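Local coordinates for mandelate racemase/muconate lactonizing protein (Geobacillus sp. Y412MC10, PDB 3P3B) that probably catalyses a magnesium-dependent abstraction of a proton next to a carboxylate, as in other members of the enolase superfamily, at residues F19-G24 / S42-I47; I190-S195 / L221-D226. All coordinates share one frame; numbering follows the deposited sequence.

Interaction 1 (F19-G24 / S42-I47); sequences FAKLTG and SCTVDI
Ala20, Leu22 and Gly24 form antiparallel hydrogen-bonded pairs with Ile47, Val45 and Cys43, and their six backbone bonds zip the two strands of a beta hairpin together. Ile47 N lies 2.8 Å from Ala20 O. Lys21 and Thr23 face Asp46 and Thr44 in the non-hydrogen-bonded pairs between.

Lys21 lies side by side with Asp46. Its chain leaves with CG anti to the backbone N (chi1 -179°), then bends twice near its end. The bends bring Lys21 NZ to the syn lone pair of Asp46 OD1, at 2.8 Å, in a salt bridge. The Phe19 ring also packs on Asp46. Phe19 CZ touches Asp46 CB at 3.6 Å, and Asp46 OD2 lies at the ring edge, in plane. Ring and carboxylate planes are 71° apart. An alanine in place of Asp46 would probably leave the Lys21 ammonium without its mate and the bent chain freer to swing. Thr23 CG2 meets Thr44 CG2 at 3.9 Å on this same face. On the other face, Leu22 CD2 presses tightly on Ile47 CD1, at 3.2 Å.

The hairpin lies in the N-terminal sheet, consistent with the capping domain of the enolase superfamily. Its apolar face packs inward. Leu22 and Ile47 touch Phe369, Val45 and Cys43 meet strand 340-342, and Ala20 and Leu22 rest on helix 371-380. Phe19 hydrogen-bonds through its backbone to Trp383 of strand 383-386, and the two rings meet with their planes nearly parallel.

Interaction 2 (I190-S195 / L221-D226); sequences IVRGIS and LAALSD
Ala223, Leu224 and Asp226 meet Val191 and Arg192 where helix 214-223 runs out beside helix 180-198. In sequence order, Ala222 comes first. Its carbonyl O accepts a bond from Ser225 OG at 2.8 Å, which ties the turn back onto the helix end. At the next residue, Arg192 NH2 lies 2.5 Å from Ala223 O, a doubtfully short approach.

Leu224 makes the apolar part of the contact. Its CG stands anti to its own carbonyl carbon (chi1 -60°), and the two methyls divide the work. Leu224 CD1 meets Val191 CG1 at 3.8 Å, the two side chains crossing at about a right angle. Leu224 CD2 touches Arg192 CG at 3.7 Å and lies over one face of the guanidinium. The arginine chain bends at chi2 (-144°) and thus carries its charged end past the leucine to the turn. Asp226 closes the segment with its CB directed toward the partner helix, and Asp226 OD2 forms a long salt bridge with Arg192 NE at 3.8 Å. The guanidinium and carboxylate planes are 50° apart, so the two groups do not pair flat.

Both helices belong to the alpha/beta barrel. Val191 and Leu224 also touch Leu229 of strand 229-233, a strand of the barrel. Ile190 packs on helix 145-161, and Leu221 packs on helix 240-253.

Interaction 1 comes first along the chain and closes before interaction 2 opens. Their centres are about 37 Å apart, on opposite sides of the chain's centre, and their nearest atoms are about 20 Å apart. They share no helix, strand or sheet. Segments 19-24 and 42-47 belong to the antiparallel sheet of the N-terminal part, to which strands 340-342 and 383-386 from later in the chain also belong. Segments 190-195 and 221-226 lie on successive outer helices of the barrel, with strand 204-207 between them in the chain. Together they are consistent with the two modules of the enolase-superfamily fold, the capping domain and the barrel, which in this superfamily holds the magnesium site.

Interaction 1 (F19-G24 / S42-I47)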
ATOM      1  N   PHE A  19      -2.582   8.693  32.022  1.00 23.35           N
ATOM      2  CA  PHE A  19      -1.756   8.616  30.806  1.00 20.65           C
ATOM      3  C   PHE A  19      -0.432   9.331  31.019  1.00 21.01           C
ATOM      4  O   PHE A  19      -0.407  10.462  31.523  1.00 21.04           O
ATOM      5  CB  PHE A  19      -2.495   9.278  29.622  1.00 19.49           C
ATOM      6  CG  PHE A  19      -1.750   9.191  28.318  1.00 22.88           C
ATOM      7  CD1 PHE A  19      -0.945  10.236  27.887  1.00 23.69           C
ATOM      8  CD2 PHE A  19      -1.833   8.059  27.533  1.00 22.14           C
ATOM      9  CE1 PHE A  19      -0.241  10.152  26.683  1.00 22.88           C
ATOM     10  CE2 PHE A  19      -1.129   7.965  26.341  1.00 22.91           C
ATOM     11  CZ  PHE A  19      -0.337   9.013  25.914  1.00 23.71           C
ATOM     12  N   ALA A  20       0.659   8.706  30.576  1.00 19.65           N
ATOM     13  CA  ALA A  20       1.985   9.324  30.651  1.00 21.63           C
ATOM     14  C   ALA A  20       2.870   8.844  29.496  1.00 21.31           C
ATOM     15  O   ALA A  20       2.680   7.745  28.958  1.00 22.02           O
ATOM     16  CB  ALA A  20       2.641   8.988  31.960  1.00 20.40           C
ATOM     17  N   LYS A  21       3.849   9.665  29.138  1.00 21.44           N
ATOM     18  CA  LYS A  21       4.853   9.261  28.161  1.00 21.24           C
ATOM     19  C   LYS A  21       6.127   8.936  28.917  1.00 22.77           C
ATOM     20  O   LYS A  21       6.669   9.791  29.647  1.00 24.16           O
ATOM     21  CB  LYS A  21       5.094  10.359  27.133  1.00 26.84           C
ATOM     22  CG  LYS A  21       6.132   9.973  26.070  1.00 24.77           C
ATOM     23  CD  LYS A  21       6.403  11.130  25.121  1.00 32.89           C
ATOM     24  CE  LYS A  21       5.115  11.697  24.523  1.00 37.13           C
ATOM     25  NZ  LYS A  21       4.493  10.795  23.509  1.00 38.84           N
ATOM     26  N   LEU A  22       6.574   7.692  28.793  1.00 20.85           N
ATOM     27  CA  LEU A  22       7.826   7.257  29.397  1.00 17.92           C
ATOM     28  C   LEU A  22       8.957   7.407  28.368  1.00 22.89           C
ATOM     29  O   LEU A  22       8.727   7.328  27.167  1.00 20.63           O
ATOM     30  CB  LEU A  22       7.737   5.812  29.881  1.00 21.18           C
ATOM     31  CG  LEU A  22       7.191   5.585  31.296  1.00 33.04           C
ATOM     32  CD1 LEU A  22       5.937   6.406  31.564  1.00 29.77           C
ATOM     33  CD2 LEU A  22       6.969   4.096  31.559  1.00 26.92           C
ATOM     34  N   THR A  23      10.167   7.669  28.837  1.00 19.36           N
ATOM     35  CA  THR A  23      11.258   7.897  27.896  1.00 22.54           C
ATOM     36  C   THR A  23      12.465   7.047  28.247  1.00 20.78           C
ATOM     37  O   THR A  23      12.660   6.632  29.394  1.00 24.45           O
ATOM     38  CB  THR A  23      11.672   9.382  27.826  1.00 25.82           C
ATOM     39  OG1 THR A  23      12.303   9.739  29.052  1.00 30.62           O
ATOM     40  CG2 THR A  23      10.462  10.285  27.599  1.00 24.68           C
ATOM     41  N   GLY A  24      13.293   6.804  27.241  1.00 21.04           N
ATOM     42  CA  GLY A  24      14.465   5.995  27.425  1.00 20.36           C
ATOM     43  C   GLY A  24      15.331   6.039  26.181  1.00 18.37           C
ATOM     44  O   GLY A  24      15.244   6.969  25.370  1.00 18.63           O
ATOM     45  N   SER A  42      17.015   7.743  20.999  1.00 21.21           N
ATOM     46  CA  SER A  42      15.919   8.155  21.902  1.00 19.40           C
ATOM     47  C   SER A  42      14.676   7.287  21.668  1.00 24.93           C
ATOM     48  O   SER A  42      14.298   7.058  20.522  1.00 26.90           O
ATOM     49  CB  SER A  42      15.570   9.621  21.618  1.00 27.94           C
ATOM     50  OG  SER A  42      14.548  10.094  22.479  1.00 42.36           O
ATOM     51  N   CYS A  43      14.058   6.808  22.746  1.00 23.46           N
ATOM     52  CA  CYS A  43      12.859   5.968  22.658  1.00 22.19           C
ATOM     53  C   CYS A  43      11.801   6.531  23.594  1.00 23.31           C
ATOM     54  O   CYS A  43      12.133   7.177  24.594  1.00 22.95           O
ATOM     55  CB  CYS A  43      13.182   4.531  23.074  1.00 21.99           C
ATOM     56  SG  CYS A  43      14.401   3.725  22.019  1.00 29.07           S
ATOM     57  N   THR A  44      10.537   6.317  23.262  1.00 23.18           N
ATOM     58  CA  THR A  44       9.469   6.658  24.197  1.00 20.79           C
ATOM     59  C   THR A  44       8.415   5.559  24.155  1.00 22.46           C
ATOM     60  O   THR A  44       8.309   4.810  23.184  1.00 22.20           O
ATOM     61  CB  THR A  44       8.768   7.967  23.826  1.00 22.96           C
ATOM     62  OG1 THR A  44       8.230   7.856  22.510  1.00 30.89           O
ATOM     63  CG2 THR A  44       9.706   9.161  23.911  1.00 25.95           C
ATOM     64  N   VAL A  45       7.620   5.482  25.209  1.00 20.41           N
ATOM     65  CA  VAL A  45       6.479   4.588  25.247  1.00 17.98           C
ATOM     66  C   VAL A  45       5.335   5.311  25.942  1.00 20.54           C
ATOM     67  O   VAL A  45       5.486   5.752  27.080  1.00 20.95           O
ATOM     68  CB  VAL A  45       6.764   3.299  26.035  1.00 20.08           C
ATOM     69  CG1 VAL A  45       5.481   2.454  26.107  1.00 23.29           C
ATOM     70  CG2 VAL A  45       7.883   2.471  25.376  1.00 23.94           C
ATOM     71  N   ASP A  46       4.215   5.452  25.240  1.00 19.83           N
ATOM     72  CA  ASP A  46       2.999   6.009  25.817  1.00 20.90           C
ATOM     73  C   ASP A  46       2.293   4.920  26.628  1.00 21.96           C
ATOM     74  O   ASP A  46       2.032   3.837  26.111  1.00 19.71           O
ATOM     75  CB  ASP A  46       2.076   6.548  24.721  1.00 22.69           C
ATOM     76  CG  ASP A  46       2.598   7.845  24.081  1.00 29.32           C
ATOM     77  OD1 ASP A  46       3.636   8.374  24.533  1.00 24.23           O
ATOM     78  OD2 ASP A  46       1.946   8.349  23.135  1.00 28.59           O
ATOM     79  N   ILE A  47       2.005   5.208  27.899  1.00 18.77           N
ATOM     80  CA  ILE A  47       1.481   4.197  28.803  1.00 18.27           C
ATOM     81  C   ILE A  47       0.234   4.707  29.509  1.00 22.22           C
ATOM     82  O   ILE A  47       0.128   5.901  29.829  1.00 21.41           O
ATOM     83  CB  ILE A  47       2.566   3.751  29.792  1.00 21.66           C
ATOM     84  CG1 ILE A  47       3.449   2.699  29.120  1.00 23.27           C
ATOM     85  CG2 ILE A  47       1.974   3.195  31.068  1.00 26.49           C
ATOM     86  CD1 ILE A  47       4.765   2.567  29.754  1.00 37.58           C
TER

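Interaction 2 (I190-S195 / L221-D226)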
ATOM      1  N   ILE A 190      27.883  -6.967   3.634  1.00 28.68           N
ATOM      2  CA  ILE A 190      27.442  -6.862   5.030  1.00 28.71           C
ATOM      3  C   ILE A 190      26.744  -8.149   5.468  1.00 25.92           C
ATOM      4  O   ILE A 190      27.044  -8.701   6.527  1.00 26.37           O
ATOM      5  CB  ILE A 190      26.492  -5.656   5.281  1.00 31.54           C
ATOM      6  CG1 ILE A 190      27.173  -4.317   4.961  1.00 32.07           C
ATOM      7  CG2 ILE A 190      25.974  -5.670   6.737  1.00 26.71           C
ATOM      8  CD1 ILE A 190      28.560  -4.171   5.521  1.00 34.11           C
ATOM      9  N   VAL A 191      25.809  -8.632   4.652  1.00 26.34           N
ATOM     10  CA  VAL A 191      25.081  -9.844   5.000  1.00 25.04           C
ATOM     11  C   VAL A 191      26.010 -11.049   5.130  1.00 27.88           C
ATOM     12  O   VAL A 191      25.925 -11.805   6.099  1.00 27.11           O
ATOM     13  CB  VAL A 191      23.926 -10.136   4.009  1.00 23.69           C
ATOM     14  CG1 VAL A 191      23.230 -11.412   4.395  1.00 24.99           C
ATOM     15  CG2 VAL A 191      22.920  -8.978   4.006  1.00 24.26           C
ATOM     16  N   ARG A 192      26.906 -11.245   4.165  1.00 27.75           N
ATOM     17  CA  ARG A 192      27.871 -12.333   4.316  1.00 32.51           C
ATOM     18  C   ARG A 192      28.700 -12.193   5.594  1.00 29.91           C
ATOM     19  O   ARG A 192      28.899 -13.166   6.330  1.00 30.97           O
ATOM     20  CB  ARG A 192      28.786 -12.447   3.095  1.00 34.24           C
ATOM     21  CG  ARG A 192      28.164 -13.235   1.971  1.00 42.44           C
ATOM     22  CD  ARG A 192      29.208 -14.069   1.215  1.00 43.40           C
ATOM     23  NE  ARG A 192      28.771 -14.305  -0.153  1.00 44.28           N
ATOM     24  CZ  ARG A 192      28.914 -13.412  -1.126  1.00 48.86           C
ATOM     25  NH1 ARG A 192      29.491 -12.239  -0.864  1.00 46.19           N
ATOM     26  NH2 ARG A 192      28.491 -13.686  -2.356  1.00 46.12           N
ATOM     27  N   GLY A 193      29.164 -10.976   5.855  1.00 29.13           N
ATOM     28  CA  GLY A 193      29.986 -10.695   7.020  1.00 31.85           C
ATOM     29  C   GLY A 193      29.303 -11.058   8.326  1.00 32.81           C
ATOM     30  O   GLY A 193      29.904 -11.675   9.208  1.00 32.13           O
ATOM     31  N   ILE A 194      28.029 -10.696   8.453  1.00 30.84           N
ATOM     32  CA  ILE A 194      27.311 -10.998   9.679  1.00 27.72           C
ATOM     33  C   ILE A 194      27.043 -12.496   9.783  1.00 28.27           C
ATOM     34  O   ILE A 194      27.160 -13.080  10.857  1.00 31.19           O
ATOM     35  CB  ILE A 194      26.015 -10.157   9.803  1.00 28.30           C
ATOM     36  CG1 ILE A 194      26.391  -8.678   9.944  1.00 29.11           C
ATOM     37  CG2 ILE A 194      25.180 -10.638  10.984  1.00 29.99           C
ATOM     38  CD1 ILE A 194      25.212  -7.737  10.044  1.00 34.47           C
ATOM     39  N   SER A 195      26.724 -13.117   8.653  1.00 28.72           N
ATOM     40  CA  SER A 195      26.557 -14.562   8.569  1.00 31.34           C
ATOM     41  C   SER A 195      27.769 -15.296   9.143  1.00 32.50           C
ATOM     42  O   SER A 195      27.628 -16.263   9.897  1.00 38.82           O
ATOM     43  CB  SER A 195      26.356 -14.969   7.106  1.00 35.22           C
ATOM     44  OG  SER A 195      26.480 -16.373   6.938  1.00 41.02           O
ATOM     45  N   LEU A 221      19.753 -12.174  -3.696  1.00 24.76           N
ATOM     46  CA  LEU A 221      19.508 -13.538  -3.220  1.00 26.34           C
ATOM     47  C   LEU A 221      20.487 -14.545  -3.822  1.00 32.35           C
ATOM     48  O   LEU A 221      21.039 -15.386  -3.105  1.00 32.22           O
ATOM     49  CB  LEU A 221      18.064 -13.957  -3.503  1.00 25.98           C
ATOM     50  CG  LEU A 221      17.019 -13.231  -2.639  1.00 25.61           C
ATOM     51  CD1 LEU A 221      15.633 -13.542  -3.178  1.00 24.44           C
ATOM     52  CD2 LEU A 221      17.135 -13.638  -1.182  1.00 28.85           C
ATOM     53  N   ALA A 222      20.706 -14.439  -5.132  1.00 29.00           N
ATOM     54  CA  ALA A 222      21.679 -15.295  -5.830  1.00 31.48           C
ATOM     55  C   ALA A 222      23.093 -15.086  -5.303  1.00 34.14           C
ATOM     56  O   ALA A 222      23.850 -16.040  -5.138  1.00 33.71           O
ATOM     57  CB  ALA A 222      21.628 -15.052  -7.343  1.00 34.14           C
ATOM     58  N   ALA A 223      23.453 -13.835  -5.038  1.00 31.23           N
ATOM     59  CA  ALA A 223      24.755 -13.539  -4.454  1.00 33.77           C
ATOM     60  C   ALA A 223      24.908 -14.115  -3.041  1.00 36.77           C
ATOM     61  O   ALA A 223      26.028 -14.292  -2.557  1.00 40.92           O
ATOM     62  CB  ALA A 223      25.022 -12.040  -4.459  1.00 31.54           C
ATOM     63  N   LEU A 224      23.792 -14.420  -2.385  1.00 30.79           N
ATOM     64  CA  LEU A 224      23.831 -14.909  -1.008  1.00 38.07           C
ATOM     65  C   LEU A 224      23.337 -16.358  -0.864  1.00 38.94           C
ATOM     66  O   LEU A 224      22.927 -16.779   0.224  1.00 39.57           O
ATOM     67  CB  LEU A 224      23.031 -13.968  -0.085  1.00 33.11           C
ATOM     68  CG  LEU A 224      23.500 -12.515  -0.004  1.00 31.85           C
ATOM     69  CD1 LEU A 224      22.429 -11.601   0.647  1.00 28.88           C
ATOM     70  CD2 LEU A 224      24.823 -12.411   0.738  1.00 31.58           C
ATOM     71  N   SER A 225      23.381 -17.112  -1.960  1.00 40.99           N
ATOM     72  CA  SER A 225      22.974 -18.520  -1.950  1.00 42.23           C
ATOM     73  C   SER A 225      23.648 -19.297  -0.818  1.00 49.33           C
ATOM     74  O   SER A 225      23.089 -20.260  -0.292  1.00 52.82           O
ATOM     75  CB  SER A 225      23.327 -19.197  -3.279  1.00 42.73           C
ATOM     76  OG  SER A 225      22.796 -18.492  -4.388  1.00 47.72           O
ATOM     77  N   ASP A 226      24.857 -18.870  -0.455  1.00 52.42           N
ATOM     78  CA  ASP A 226      25.666 -19.546   0.558  1.00 52.60           C
ATOM     79  C   ASP A 226      25.042 -19.424   1.938  1.00 54.29           C
ATOM     80  O   ASP A 226      24.998 -20.390   2.707  1.00 55.60           O
ATOM     81  CB  ASP A 226      27.071 -18.937   0.622  1.00 49.65           C
ATOM     82  CG  ASP A 226      27.543 -18.378  -0.711  1.00 59.75           C
ATOM     83  OD1 ASP A 226      26.734 -18.278  -1.662  1.00 59.72           O
ATOM     84  OD2 ASP A 226      28.738 -18.030  -0.804  1.00 62.83           O
TER